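Local coordinates for protein 7,8-dihydro-6-hydroxymethylpterin pyrophosphokinase-dihydropteroate synthase (Plasmodium falciparum, PDB 6JWY) that probably catalyses two consecutive steps of folate biosynthesis, the ATP-dependent pyrophosphorylation of 6-hydroxymethyl-7,8-dihydropterin and the condensation of the resulting diphosphate with 4-aminobenzoate to 7,8-dihydropteroate, at residues N16-N21 with V170-N175; I604-K609 with D683-H688. The protein carries 1 engineered substitution. All coordinates share one frame; numbering follows the deposited sequence.

Contact 1 of 2, residues N16-N21 with V170-N175; sequences NIAVLN and VKTFVN
Asn16 and Thr172 face each other as a hydrogen-bonded pair of an antiparallel ladder, a worked example of how backbone pairing continues into side-chain bonding where a strand ends. Thr172 N gives a bond of 2.7 Å to Asn16 O and its carbonyl accepts from Asn16 N; Ala18 and Val170 repeat the pattern, with Val170 N 2.8 Å from Ala18 O. Between them Ile17 and Lys171 form the non-hydrogen-bonded pair.

The Asn16 amide reaches beyond the last rung. Its ND2 lies 2.8 Å from Val174 O, which sits near the amide plane, though the N-H...O angle is only 141°. Thr172 begins the turn: with OG1 anti to the backbone N (chi1 -176°), that oxygen accepts from Val174 N in an ST turn and is itself hydrogen-bonded to Leu45 O.

Apolar contact lies on the face shared by Asn16, Ala18, Thr172 and Val170. Thr172 CG2 rests 3.6 Å from Asn16 CB, while Leu20 CD1 slants across to Val170 CG2 at 4.0 Å.

In the antiparallel sheet of the HPPK domain, strand 16-24 runs between 163-172 and 208-214; helix 177-190 covers Ala18 and Leu20, and helix 108-115 covers Ile17.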
loop_
_atom_site.group_PDB
_atom_site.type_symbol
_atom_site.label_atom_id
_atom_site.label_comp_id
_atom_site.label_asym_id
_atom_site.label_seq_id
_atom_site.Cartn_x
_atom_site.Cartn_y
_atom_site.Cartn_z
ATOM N N ASN A 16 1.718 18.918 -44.393
ATOM C CA ASN A 16 2.528 17.775 -43.989
ATOM C C ASN A 16 2.343 17.462 -42.505
ATOM O O ASN A 16 1.816 18.275 -41.747
ATOM C CB ASN A 16 3.998 17.932 -44.394
ATOM C CG ASN A 16 4.154 18.266 -45.864
ATOM O OD1 ASN A 16 3.895 17.423 -46.713
ATOM N ND2 ASN A 16 4.556 19.490 -46.167
ATOM N N ILE A 17 2.761 16.251 -42.125
ATOM C CA ILE A 17 2.849 15.823 -40.747
ATOM C C ILE A 17 4.323 15.707 -40.369
ATOM O O ILE A 17 5.099 15.027 -41.058
ATOM C CB ILE A 17 2.160 14.461 -40.587
ATOM C CG1 ILE A 17 0.697 14.487 -41.037
ATOM C CG2 ILE A 17 2.331 13.931 -39.168
ATOM C CD1 ILE A 17 -0.203 15.331 -40.174
ATOM N N ALA A 18 4.694 16.362 -39.257
ATOM C CA ALA A 18 6.051 16.315 -38.738
ATOM C C ALA A 18 6.021 15.989 -37.247
ATOM O O ALA A 18 5.109 16.413 -36.515
ATOM C CB ALA A 18 6.769 17.613 -39.013
ATOM N N VAL A 19 7.041 15.237 -36.815
ATOM C CA VAL A 19 7.146 14.835 -35.425
ATOM C C VAL A 19 8.418 15.447 -34.871
ATOM O O VAL A 19 9.477 15.265 -35.447
ATOM C CB VAL A 19 7.112 13.302 -35.307
ATOM C CG1 VAL A 19 7.361 12.851 -33.881
ATOM C CG2 VAL A 19 5.780 12.746 -35.822
ATOM N N LEU A 20 8.298 16.225 -33.792
ATOM C CA LEU A 20 9.436 16.996 -33.315
ATOM C C LEU A 20 9.861 16.482 -31.950
ATOM O O LEU A 20 9.056 15.835 -31.297
ATOM C CB LEU A 20 9.100 18.491 -33.243
ATOM C CG LEU A 20 8.681 19.163 -34.550
ATOM C CD1 LEU A 20 8.736 20.683 -34.410
ATOM C CD2 LEU A 20 9.517 18.686 -35.733
ATOM N N ASN A 21 11.112 16.784 -31.558
ATOM C CA ASN A 21 11.658 16.508 -30.245
ATOM C C ASN A 21 12.145 17.831 -29.669
ATOM O O ASN A 21 12.787 18.619 -30.348
ATOM C CB ASN A 21 12.806 15.503 -30.339
ATOM C CG ASN A 21 13.296 14.963 -29.010
ATOM O OD1 ASN A 21 12.690 14.073 -28.420
ATOM N ND2 ASN A 21 14.418 15.477 -28.538
ATOM N N VAL A 170 3.149 18.042 -35.396
ATOM C CA VAL A 170 2.706 19.253 -36.063
ATOM C C VAL A 170 2.065 18.861 -37.393
ATOM O O VAL A 170 2.654 18.087 -38.141
ATOM C CB VAL A 170 3.865 20.249 -36.263
ATOM C CG1 VAL A 170 3.345 21.653 -36.555
ATOM C CG2 VAL A 170 4.779 20.271 -35.052
ATOM N N LYS A 171 0.843 19.366 -37.644
ATOM C CA LYS A 171 0.308 19.471 -38.994
ATOM C C LYS A 171 0.846 20.777 -39.573
ATOM O O LYS A 171 0.445 21.847 -39.127
ATOM C CB LYS A 171 -1.225 19.484 -38.985
ATOM C CG LYS A 171 -1.913 19.238 -40.318
ATOM C CD LYS A 171 -3.298 19.847 -40.401
ATOM C CE LYS A 171 -4.422 18.880 -40.089
ATOM N NZ LYS A 171 -5.602 19.555 -39.498
ATOM N N THR A 172 1.786 20.675 -40.523
ATOM C CA THR A 172 2.660 21.782 -40.886
ATOM C C THR A 172 2.446 22.161 -42.346
ATOM O O THR A 172 2.215 21.280 -43.186
ATOM C CB THR A 172 4.144 21.412 -40.748
ATOM O OG1 THR A 172 4.902 22.590 -41.045
ATOM C CG2 THR A 172 4.565 20.289 -41.668
ATOM N N PHE A 173 2.582 23.473 -42.614
ATOM C CA PHE A 173 2.446 24.028 -43.951
ATOM C C PHE A 173 3.826 24.318 -44.527
ATOM O O PHE A 173 3.945 24.963 -45.570
ATOM C CB PHE A 173 1.664 25.344 -43.922
ATOM C CG PHE A 173 2.069 26.248 -42.786
ATOM C CD1 PHE A 173 3.323 26.841 -42.749
ATOM C CD2 PHE A 173 1.190 26.494 -41.740
ATOM C CE1 PHE A 173 3.690 27.653 -41.683
ATOM C CE2 PHE A 173 1.565 27.302 -40.674
ATOM C CZ PHE A 173 2.813 27.883 -40.642
ATOM N N VAL A 174 4.868 23.872 -43.822
ATOM C CA VAL A 174 6.215 23.995 -44.341
ATOM C C VAL A 174 6.387 22.853 -45.329
ATOM O O VAL A 174 5.886 21.756 -45.070
ATOM C CB VAL A 174 7.263 24.007 -43.213
ATOM C CG1 VAL A 174 8.647 24.249 -43.771
ATOM C CG2 VAL A 174 6.930 25.081 -42.193
ATOM N N ASN A 175 7.033 23.153 -46.469
ATOM C CA ASN A 175 6.991 22.296 -47.647
ATOM C C ASN A 175 7.833 21.042 -47.462
ATOM O O ASN A 175 7.451 19.987 -47.955
ATOM C CB ASN A 175 7.447 23.019 -48.915
ATOM C CG ASN A 175 6.457 24.060 -49.394
ATOM O OD1 ASN A 175 5.257 23.944 -49.163
ATOM N ND2 ASN A 175 6.948 25.083 -50.068
#

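Contact 2 of 2, residues I604-K609 with D683-H688; sequences IGYSRK and DLIRVH. With CKL (4-[(2-azanyl-4-oxidanylidene-7,8-dihydro-3~{H}-pteridin-6-yl)methylamino]-~{N}-(5,6-dimethoxypyrimidin-4-yl)benzenesulfonamide), chain C; ACT (acetate ion), chain J.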
loop_
_atom_site.group_PDB
_atom_site.type_symbol
_atom_site.label_atom_id
_atom_site.label_comp_id
_atom_site.label_asym_id
_atom_site.label_seq_id
_atom_site.Cartn_x
_atom_site.Cartn_y
_atom_site.Cartn_z
ATOM N N ILE A 604 -9.068 13.177 -7.662
ATOM C CA ILE A 604 -10.352 12.621 -7.235
ATOM C C ILE A 604 -11.002 13.543 -6.210
ATOM O O ILE A 604 -10.335 14.290 -5.499
ATOM C CB ILE A 604 -10.281 11.160 -6.724
ATOM C CG1 ILE A 604 -9.591 11.049 -5.366
ATOM C CG2 ILE A 604 -9.635 10.214 -7.725
ATOM C CD1 ILE A 604 -9.509 9.635 -4.857
ATOM N N GLY A 605 -12.329 13.469 -6.138
ATOM C CA GLY A 605 -13.061 14.153 -5.092
ATOM C C GLY A 605 -14.080 13.213 -4.460
ATOM O O GLY A 605 -15.096 12.898 -5.067
ATOM N N TYR A 606 -13.789 12.778 -3.236
ATOM C CA TYR A 606 -14.632 11.825 -2.542
ATOM C C TYR A 606 -15.321 12.554 -1.405
ATOM O O TYR A 606 -16.250 12.020 -0.795
ATOM C CB TYR A 606 -13.787 10.696 -1.949
ATOM C CG TYR A 606 -12.604 11.158 -1.127
ATOM C CD1 TYR A 606 -12.781 11.622 0.179
ATOM C CD2 TYR A 606 -11.304 11.099 -1.635
ATOM C CE1 TYR A 606 -11.705 12.034 0.945
ATOM C CE2 TYR A 606 -10.216 11.507 -0.872
ATOM C CZ TYR A 606 -10.421 11.972 0.423
ATOM O OH TYR A 606 -9.377 12.391 1.199
ATOM N N SER A 607 -14.846 13.776 -1.133
ATOM C CA SER A 607 -15.051 14.363 0.178
ATOM C C SER A 607 -16.537 14.569 0.458
ATOM O O SER A 607 -17.203 15.366 -0.195
ATOM C CB SER A 607 -14.269 15.632 0.301
ATOM O OG SER A 607 -14.551 16.277 1.531
ATOM N N ARG A 608 -17.046 13.819 1.439
ATOM C CA ARG A 608 -18.331 14.066 2.085
ATOM C C ARG A 608 -19.438 13.519 1.198
ATOM O O ARG A 608 -20.608 13.750 1.468
ATOM C CB ARG A 608 -18.591 15.548 2.384
ATOM C CG ARG A 608 -17.734 16.139 3.493
ATOM C CD ARG A 608 -18.129 17.590 3.769
ATOM N NE ARG A 608 -17.385 18.260 4.839
ATOM C CZ ARG A 608 -17.617 19.506 5.282
ATOM N NH1 ARG A 608 -18.588 20.238 4.756
ATOM N NH2 ARG A 608 -16.874 20.020 6.253
ATOM N N LYS A 609 -19.057 12.820 0.126
ATOM C CA LYS A 609 -20.062 12.227 -0.744
ATOM C C LYS A 609 -20.774 11.111 0.021
ATOM O O LYS A 609 -20.263 10.606 1.021
ATOM C CB LYS A 609 -19.483 11.885 -2.126
ATOM C CG LYS A 609 -19.050 13.113 -2.922
ATOM C CD LYS A 609 -18.298 12.859 -4.212
ATOM C CE LYS A 609 -18.227 14.119 -5.044
ATOM N NZ LYS A 609 -17.087 14.103 -5.989
ATOM N N ASP A 683 -2.541 11.772 -7.475
ATOM C CA ASP A 683 -1.902 13.076 -7.554
ATOM C C ASP A 683 -2.653 14.149 -6.761
ATOM O O ASP A 683 -2.030 14.879 -6.009
ATOM C CB ASP A 683 -1.456 13.374 -8.980
ATOM C CG ASP A 683 -0.812 12.123 -9.555
ATOM O OD1 ASP A 683 0.435 11.919 -9.323
ATOM O OD2 ASP A 683 -1.559 11.311 -10.166
ATOM N N LEU A 684 -3.979 14.228 -6.869
ATOM C CA LEU A 684 -4.724 15.327 -6.252
ATOM C C LEU A 684 -5.994 14.770 -5.615
ATOM O O LEU A 684 -6.716 14.023 -6.276
ATOM C CB LEU A 684 -5.075 16.355 -7.336
ATOM C CG LEU A 684 -3.881 17.037 -8.016
ATOM C CD1 LEU A 684 -3.687 16.504 -9.427
ATOM C CD2 LEU A 684 -3.983 18.561 -8.033
ATOM N N ILE A 685 -6.248 15.095 -4.342
ATOM C CA ILE A 685 -7.518 14.753 -3.704
ATOM C C ILE A 685 -8.265 16.038 -3.341
ATOM O O ILE A 685 -7.709 16.955 -2.723
ATOM C CB ILE A 685 -7.324 13.834 -2.467
ATOM C CG1 ILE A 685 -6.463 14.461 -1.356
ATOM C CG2 ILE A 685 -6.836 12.436 -2.875
ATOM C CD1 ILE A 685 -6.290 13.586 -0.129
ATOM N N ARG A 686 -9.543 16.107 -3.735
ATOM C CA ARG A 686 -10.339 17.321 -3.576
ATOM C C ARG A 686 -11.147 17.226 -2.283
ATOM O O ARG A 686 -12.019 16.376 -2.205
ATOM C CB ARG A 686 -11.289 17.436 -4.774
ATOM C CG ARG A 686 -11.932 18.804 -4.938
ATOM C CD ARG A 686 -12.961 18.842 -6.053
ATOM N NE ARG A 686 -13.826 20.011 -6.015
ATOM C CZ ARG A 686 -15.025 20.055 -5.423
ATOM N NH1 ARG A 686 -15.719 21.182 -5.467
ATOM N NH2 ARG A 686 -15.528 18.993 -4.800
ATOM N N VAL A 687 -10.877 18.084 -1.285
ATOM C CA VAL A 687 -11.389 17.846 0.063
ATOM C C VAL A 687 -11.923 19.131 0.708
ATOM O O VAL A 687 -11.399 20.234 0.469
ATOM C CB VAL A 687 -10.319 17.199 0.977
ATOM C CG1 VAL A 687 -9.956 15.789 0.552
ATOM C CG2 VAL A 687 -9.065 18.038 1.096
ATOM N N HIS A 688 -12.938 18.955 1.573
ATOM C CA HIS A 688 -13.447 19.998 2.468
ATOM C C HIS A 688 -12.551 20.189 3.688
ATOM O O HIS A 688 -12.236 21.321 4.036
ATOM C CB HIS A 688 -14.850 19.666 3.000
ATOM C CG HIS A 688 -15.881 19.665 1.924
ATOM N ND1 HIS A 688 -16.311 18.479 1.321
ATOM C CD2 HIS A 688 -16.516 20.688 1.307
ATOM C CE1 HIS A 688 -17.184 18.779 0.381
ATOM N NE2 HIS A 688 -17.325 20.135 0.355
HETATM C C2 CKL C . -14.176 17.426 -9.637
HETATM C C4 CKL C . -15.378 15.955 -8.228
HETATM C C5 CKL C . -16.316 17.017 -7.840
HETATM C C6 CKL C . -16.045 18.314 -8.485
HETATM O O24 CKL C . -23.219 11.658 -4.085
HETATM S S21 CKL C . -23.259 12.925 -3.385
HETATM O O23 CKL C . -22.741 12.669 -2.080
HETATM N N22 CKL C . -24.714 13.602 -3.136
HETATM C C25 CKL C . -25.888 13.203 -3.688
HETATM C C30 CKL C . -27.056 13.859 -3.319
HETATM O O31 CKL C . -27.027 14.895 -2.416
HETATM C C32 CKL C . -26.998 16.254 -2.865
HETATM C C29 CKL C . -28.257 13.437 -3.865
HETATM O O33 CKL C . -29.433 14.062 -3.513
HETATM C C34 CKL C . -30.647 13.326 -3.287
HETATM N N28 CKL C . -28.252 12.409 -4.753
HETATM C C27 CKL C . -27.110 11.788 -5.102
HETATM N N26 CKL C . -25.938 12.172 -4.576
HETATM C C18 CKL C . -22.483 14.053 -4.230
HETATM C C17 CKL C . -22.059 15.205 -3.564
HETATM C C16 CKL C . -21.398 16.195 -4.279
HETATM C C19 CKL C . -22.269 13.911 -5.611
HETATM C C20 CKL C . -21.602 14.911 -6.321
HETATM C C15 CKL C . -21.143 16.049 -5.646
HETATM N N14 CKL C . -20.466 17.030 -6.338
HETATM C C13 CKL C . -19.447 17.957 -5.823
HETATM C C8 CKL C . -18.221 17.929 -6.728
HETATM C C9 CKL C . -17.975 19.252 -7.350
HETATM N N10 CKL C . -16.849 19.337 -8.224
HETATM N N1 CKL C . -14.982 18.480 -9.340
HETATM N N7 CKL C . -17.379 16.852 -6.976
HETATM O O12 CKL C . -15.503 14.810 -7.737
HETATM N N3 CKL C . -14.384 16.212 -9.105
HETATM N N11 CKL C . -13.169 17.577 -10.517
HETATM C C ACT J . -18.755 19.874 -2.909
HETATM O O ACT J . -17.986 20.447 -3.736
HETATM O OXT ACT J . -18.863 18.628 -2.788
HETATM C CH3 ACT J . -19.611 20.747 -1.963
#
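Ile604 and Ile685 pair in parallel on the last two strands of the dihydropteroate synthase TIM barrel, and the loop leaving the C-terminal end of strand 603-604 shows how such a strand end shapes a pterin pocket. Arg686 N bonds to Ile604 O at 2.7 Å, and Ile604 N to Leu684 O. Past this short ladder the two chains keep company through side chains.

Tyr606 is the main bump on one face. Its ring edge near CE2 meets Ile685 CG2 at 4.0 Å, and its OH touches both Ile685 CD1 and Val687 CG1, 3.5 Å from the latter. Ile673 and Ala674 of helix 661-680 also touch this side chain. Beside Arg686, the bare CA of Gly605 lets the Arg686 CB come to 3.7 Å.

A type II turn from Tyr606 to Lys609 swings the loop over His688. Extended from CG to NE, Arg608 lays its guanidinium on the imidazole, centres 4.3 Å apart and planes at 18°, while its NH2 forms a salt bridge with Asp689.

Arg686, also extended and salt-bridged through NE to Asp430, lays one guanidinium face against the pterin of CKL, the bound pterin-sulfonamide conjugate, with CKL N10 3.4 Å above the plane of the Arg686 group, over its centre. Both terminal nitrogens hold an oxygen of an acetate, probably from the crystallisation liquor, at the edge. Lys609 NZ bonds to CKL N7 at 2.9 Å. At the His688 edge, Ser607 OG, set anti to its own backbone nitrogen (chi1 175°), shares a hydrogen bond of 2.8 Å with His688 ND1.

In the fold
The two contacts belong to different halves of the bifunctional chain, their centres 41 Å apart on opposite sides of its middle, and they have no secondary-structure element in common. Both are largely buried, yet contact 1 lies within an antiparallel sheet, whereas contact 2 pairs the last two strands of a parallel barrel and runs on into a loop. Accordingly, backbone bonds dominate 16-21 with 170-175, and the nucleotide is only nearby, about 8 Å from the Leu20 side chain. In 604-609 with 683-688 the ladder is short, and charged and aromatic groups take over, with lysine and arginine touching the bound ligand directly and Arg608 and His688, both partly exposed, stacked beside the ligand-binding groups.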